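Local coordinates for alpha-L-rhamnosidase (Streptomyces avermitilis, PDB 3W5N), which hydrolyses terminal non-reducing alpha-L-rhamnose residues from rhamnosides such as citrus flavonoids and the arabinogalactan-protein gum arabic, at residues 157-162 and 224-229. Numbering follows the deposited sequence.
Sequences RWFRRT and VSASNA. With CA (calcium ion), chain B; RAM (alpha-L-rhamnopyranose), chain F.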
ATOM      1  N   ARG A 157     -22.445 -34.201 -20.350  1.00 12.38           N
ATOM      2  CA  ARG A 157     -22.558 -34.515 -21.785  1.00 11.81           C
ATOM      3  C   ARG A 157     -21.156 -34.567 -22.417  1.00 11.48           C
ATOM      4  O   ARG A 157     -20.224 -33.957 -21.899  1.00 11.49           O
ATOM      5  CB  ARG A 157     -23.441 -33.482 -22.483  1.00 11.79           C
ATOM      6  CG  ARG A 157     -24.820 -33.379 -21.847  1.00 12.36           C
ATOM      7  CD  ARG A 157     -25.602 -34.646 -22.069  1.00 12.71           C
ATOM      8  NE  ARG A 157     -26.955 -34.615 -21.500  1.00 12.86           N
ATOM      9  CZ  ARG A 157     -27.412 -35.441 -20.565  1.00 13.23           C
ATOM     10  NH1 ARG A 157     -26.628 -36.377 -20.031  1.00 12.98           N
ATOM     11  NH2 ARG A 157     -28.693 -35.351 -20.178  1.00 13.68           N
ATOM     12  N   TRP A 158     -21.030 -35.299 -23.523  1.00 11.16           N
ATOM     13  CA  TRP A 158     -19.750 -35.549 -24.193  1.00 11.19           C
ATOM     14  C   TRP A 158     -19.793 -35.052 -25.637  1.00 10.54           C
ATOM     15  O   TRP A 158     -20.850 -35.095 -26.289  1.00 10.86           O
ATOM     16  CB  TRP A 158     -19.448 -37.060 -24.153  1.00 12.06           C
ATOM     17  CG  TRP A 158     -19.301 -37.590 -22.735  1.00 13.25           C
ATOM     18  CD1 TRP A 158     -18.136 -37.750 -22.041  1.00 13.85           C
ATOM     19  CD2 TRP A 158     -20.353 -38.039 -21.857  1.00 14.11           C
ATOM     20  NE1 TRP A 158     -18.394 -38.259 -20.784  1.00 14.43           N
ATOM     21  CE2 TRP A 158     -19.743 -38.440 -20.645  1.00 14.30           C
ATOM     22  CE3 TRP A 158     -21.751 -38.119 -21.971  1.00 14.02           C
ATOM     23  CZ2 TRP A 158     -20.479 -38.918 -19.551  1.00 14.56           C
ATOM     24  CZ3 TRP A 158     -22.484 -38.599 -20.880  1.00 15.03           C
ATOM     25  CH2 TRP A 158     -21.842 -38.982 -19.683  1.00 14.66           C
ATOM     26  N   PHE A 159     -18.651 -34.575 -26.130  1.00  9.77           N
ATOM     27  CA  PHE A 159     -18.549 -33.861 -27.405  1.00  9.54           C
ATOM     28  C   PHE A 159     -17.248 -34.210 -28.090  1.00  9.94           C
ATOM     29  O   PHE A 159     -16.194 -34.356 -27.417  1.00  9.82           O
ATOM     30  CB  PHE A 159     -18.585 -32.326 -27.201  1.00  9.07           C
ATOM     31  CG  PHE A 159     -19.788 -31.846 -26.436  1.00  9.07           C
ATOM     32  CD1 PHE A 159     -19.811 -31.924 -25.039  1.00  8.99           C
ATOM     33  CD2 PHE A 159     -20.915 -31.346 -27.102  1.00  8.90           C
ATOM     34  CE1 PHE A 159     -20.927 -31.525 -24.308  1.00  9.06           C
ATOM     35  CE2 PHE A 159     -22.033 -30.930 -26.375  1.00  9.04           C
ATOM     36  CZ  PHE A 159     -22.040 -31.019 -24.978  1.00  8.88           C
ATOM     37  N   ARG A 160     -17.333 -34.326 -29.413  1.00  9.98           N
ATOM     38  CA  ARG A 160     -16.193 -34.636 -30.268  1.00 10.45           C
ATOM     39  C   ARG A 160     -16.204 -33.826 -31.543  1.00 10.88           C
ATOM     40  O   ARG A 160     -17.271 -33.528 -32.099  1.00 10.67           O
ATOM     41  CB  ARG A 160     -16.198 -36.124 -30.652  1.00 10.12           C
ATOM     42  CG  ARG A 160     -15.652 -37.044 -29.575  1.00 10.36           C
ATOM     43  CD  ARG A 160     -15.715 -38.514 -29.987  1.00 10.03           C
ATOM     44  NE  ARG A 160     -15.123 -38.747 -31.299  1.00 10.44           N
ATOM     45  CZ  ARG A 160     -13.857 -39.108 -31.506  1.00 10.55           C
ATOM     46  NH1 ARG A 160     -13.047 -39.294 -30.473  1.00 10.60           N
ATOM     47  NH2 ARG A 160     -13.408 -39.282 -32.743  1.00 10.64           N
ATOM     48  N   ARG A 161     -15.008 -33.502 -32.019  1.00 11.66           N
ATOM     49  CA  ARG A 161     -14.861 -32.831 -33.300  1.00 13.30           C
ATOM     50  C   ARG A 161     -13.508 -33.220 -33.865  1.00 13.61           C
ATOM     51  O   ARG A 161     -12.515 -33.169 -33.157  1.00 13.47           O
ATOM     52  CB  ARG A 161     -14.899 -31.328 -33.073  1.00 14.16           C
ATOM     53  CG  ARG A 161     -14.578 -30.475 -34.276  1.00 16.67           C
ATOM     54  CD  ARG A 161     -15.811 -30.314 -35.119  1.00 18.77           C
ATOM     55  NE  ARG A 161     -15.696 -29.172 -36.003  1.00 20.96           N
ATOM     56  CZ  ARG A 161     -15.511 -29.255 -37.314  1.00 23.49           C
ATOM     57  NH1 ARG A 161     -15.421 -30.451 -37.918  1.00 25.19           N
ATOM     58  NH2 ARG A 161     -15.428 -28.130 -38.029  1.00 24.39           N
ATOM     59  N   THR A 162     -13.484 -33.626 -35.124  1.00 14.36           N
ATOM     60  CA  THR A 162     -12.214 -33.799 -35.826  1.00 15.84           C
ATOM     61  C   THR A 162     -12.099 -32.705 -36.864  1.00 16.97           C
ATOM     62  O   THR A 162     -12.982 -32.564 -37.721  1.00 16.99           O
ATOM     63  CB  THR A 162     -12.113 -35.165 -36.516  1.00 16.28           C
ATOM     64  OG1 THR A 162     -12.255 -36.190 -35.529  1.00 16.22           O
ATOM     65  CG2 THR A 162     -10.758 -35.300 -37.207  1.00 16.73           C
ATOM     66  N   VAL A 224     -14.459 -33.068 -25.565  1.00 11.74           N
ATOM     67  CA  VAL A 224     -14.808 -32.263 -24.416  1.00 11.38           C
ATOM     68  C   VAL A 224     -15.903 -32.994 -23.656  1.00 11.75           C
ATOM     69  O   VAL A 224     -16.871 -33.452 -24.261  1.00 11.67           O
ATOM     70  CB  VAL A 224     -15.346 -30.873 -24.866  1.00 11.06           C
ATOM     71  CG1 VAL A 224     -15.920 -30.095 -23.691  1.00 10.64           C
ATOM     72  CG2 VAL A 224     -14.258 -30.064 -25.580  1.00 10.91           C
ATOM     73  N   SER A 225     -15.723 -33.126 -22.346  1.00 12.46           N
ATOM     74  CA  SER A 225     -16.839 -33.447 -21.446  1.00 13.18           C
ATOM     75  C   SER A 225     -17.235 -32.155 -20.746  1.00 13.55           C
ATOM     76  O   SER A 225     -16.377 -31.334 -20.403  1.00 14.24           O
ATOM     77  CB  SER A 225     -16.459 -34.537 -20.428  1.00 13.77           C
ATOM     78  OG  SER A 225     -15.415 -34.112 -19.556  1.00 15.99           O
ATOM     79  N   ALA A 226     -18.533 -31.952 -20.556  1.00 13.37           N
ATOM     80  CA  ALA A 226     -19.002 -30.792 -19.809  1.00 13.36           C
ATOM     81  C   ALA A 226     -20.126 -31.228 -18.905  1.00 13.13           C
ATOM     82  O   ALA A 226     -20.913 -32.105 -19.273  1.00 12.95           O
ATOM     83  CB  ALA A 226     -19.468 -29.684 -20.742  1.00 12.98           C
ATOM     84  N   SER A 227     -20.181 -30.631 -17.717  1.00 13.26           N
ATOM     85  CA  SER A 227     -21.208 -30.973 -16.754  1.00 13.83           C
ATOM     86  C   SER A 227     -21.947 -29.739 -16.274  1.00 13.40           C
ATOM     87  O   SER A 227     -21.355 -28.670 -16.061  1.00 13.29           O
ATOM     88  CB  SER A 227     -20.615 -31.728 -15.561  1.00 14.53           C
ATOM     89  OG  SER A 227     -19.909 -32.877 -15.985  1.00 16.56           O
ATOM     90  N   ASN A 228     -23.249 -29.903 -16.092  1.00 13.85           N
ATOM     91  CA  ASN A 228     -24.116 -28.871 -15.530  1.00 14.43           C
ATOM     92  C   ASN A 228     -24.313 -29.167 -14.042  1.00 15.25           C
ATOM     93  O   ASN A 228     -24.651 -30.285 -13.677  1.00 16.48           O
ATOM     94  CB  ASN A 228     -25.459 -28.910 -16.274  1.00 14.02           C
ATOM     95  CG  ASN A 228     -26.379 -27.741 -15.945  1.00 14.01           C
ATOM     96  OD1 ASN A 228     -25.965 -26.721 -15.426  1.00 14.49           O
ATOM     97  ND2 ASN A 228     -27.645 -27.892 -16.296  1.00 14.13           N
ATOM     98  N   ALA A 229     -24.120 -28.164 -13.190  1.00 15.41           N
ATOM     99  CA  ALA A 229     -24.038 -28.393 -11.740  1.00 16.27           C
ATOM    100  C   ALA A 229     -25.382 -28.625 -11.057  1.00 16.96           C
ATOM    101  O   ALA A 229     -25.459 -29.275 -10.003  1.00 17.21           O
ATOM    102  CB  ALA A 229     -23.316 -27.241 -11.077  1.00 16.09           C
TER
HETATM  103 CA    CA B1201     -25.636 -24.431 -14.996  1.00 13.60          CA
HETATM  104  C1  RAM F1205     -12.517 -41.464 -39.670  1.00 33.86           C
HETATM  105  C2  RAM F1205     -13.028 -41.605 -38.208  1.00 32.22           C
HETATM  106  C3  RAM F1205     -12.024 -40.754 -37.417  1.00 33.54           C
HETATM  107  C4  RAM F1205     -12.102 -39.273 -37.819  1.00 34.53           C
HETATM  108  C5  RAM F1205     -11.843 -39.122 -39.333  1.00 34.14           C
HETATM  109  C6  RAM F1205     -12.129 -37.705 -39.830  1.00 32.59           C
HETATM  110  O1  RAM F1205     -11.144 -41.872 -39.881  1.00 35.25           O
HETATM  111  O2  RAM F1205     -14.356 -41.096 -38.351  1.00 30.61           O
HETATM  112  O3  RAM F1205     -12.129 -40.916 -35.999  1.00 32.22           O
HETATM  113  O4  RAM F1205     -11.175 -38.517 -37.014  1.00 33.61           O
HETATM  114  O5  RAM F1205     -12.626 -40.084 -40.101  1.00 34.45           O
HETATM  115  O   HOH W   1     -27.663 -24.794 -13.715  1.00 13.34           O
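Arg157 and Ala226 form a hydrogen-bonded antiparallel pair, Arg157 N reaching Ala226 O at 2.8 Å with an N-H...O angle of 166° and Ala226 N returning to Arg157 O; Phe159 and Val224 pair likewise, but their Phe159 N to Val224 O bond is weak, bent to 130°. Between them, Trp158 and Ser225 make the non-hydrogen-bonded pair, their CA atoms 4.5 Å apart. Phe159 has CG anti to its carbonyl carbon (chi1 -55°), which brings the ring edge, at CD1, to 3.4 Å from Val224 O, the oxygen lying in the ring plane. The same ring approaches the methyl of Ala226 obliquely, CE1 to CB 4.3 Å, while on the other face of the sheet Trp158 CD1 meets Ser225 CB at 4.0 Å. These are neighbouring strands in one of the two antiparallel sheets of what is assigned as the rhamnose-binding module CBM67, consistent with a beta-sandwich, strand 156-165 lying between 218-227 and 258-260. Past the pairing, the chain carries Asn228 to the calcium: OD1 coordinates the ion at 2.4 Å alongside Asp179, Asn180 and Pro233 O, and ND2 is held by Gly232 O. At the far end of segment 157-162, Thr162 OG1 shares a 3.0 Å hydrogen bond with O4 of a rhamnose distinct from the sugar near the calcium, and Thr162 CG2 also approaches that O4. An alanine here removes both OG1 and CG2, and would probably leave the sugar O4 without this hydrogen-bonding mate and less closely packed. Arg157 turns its guanidinium away from segment 224-229, into a salt bridge from NE to Glu145.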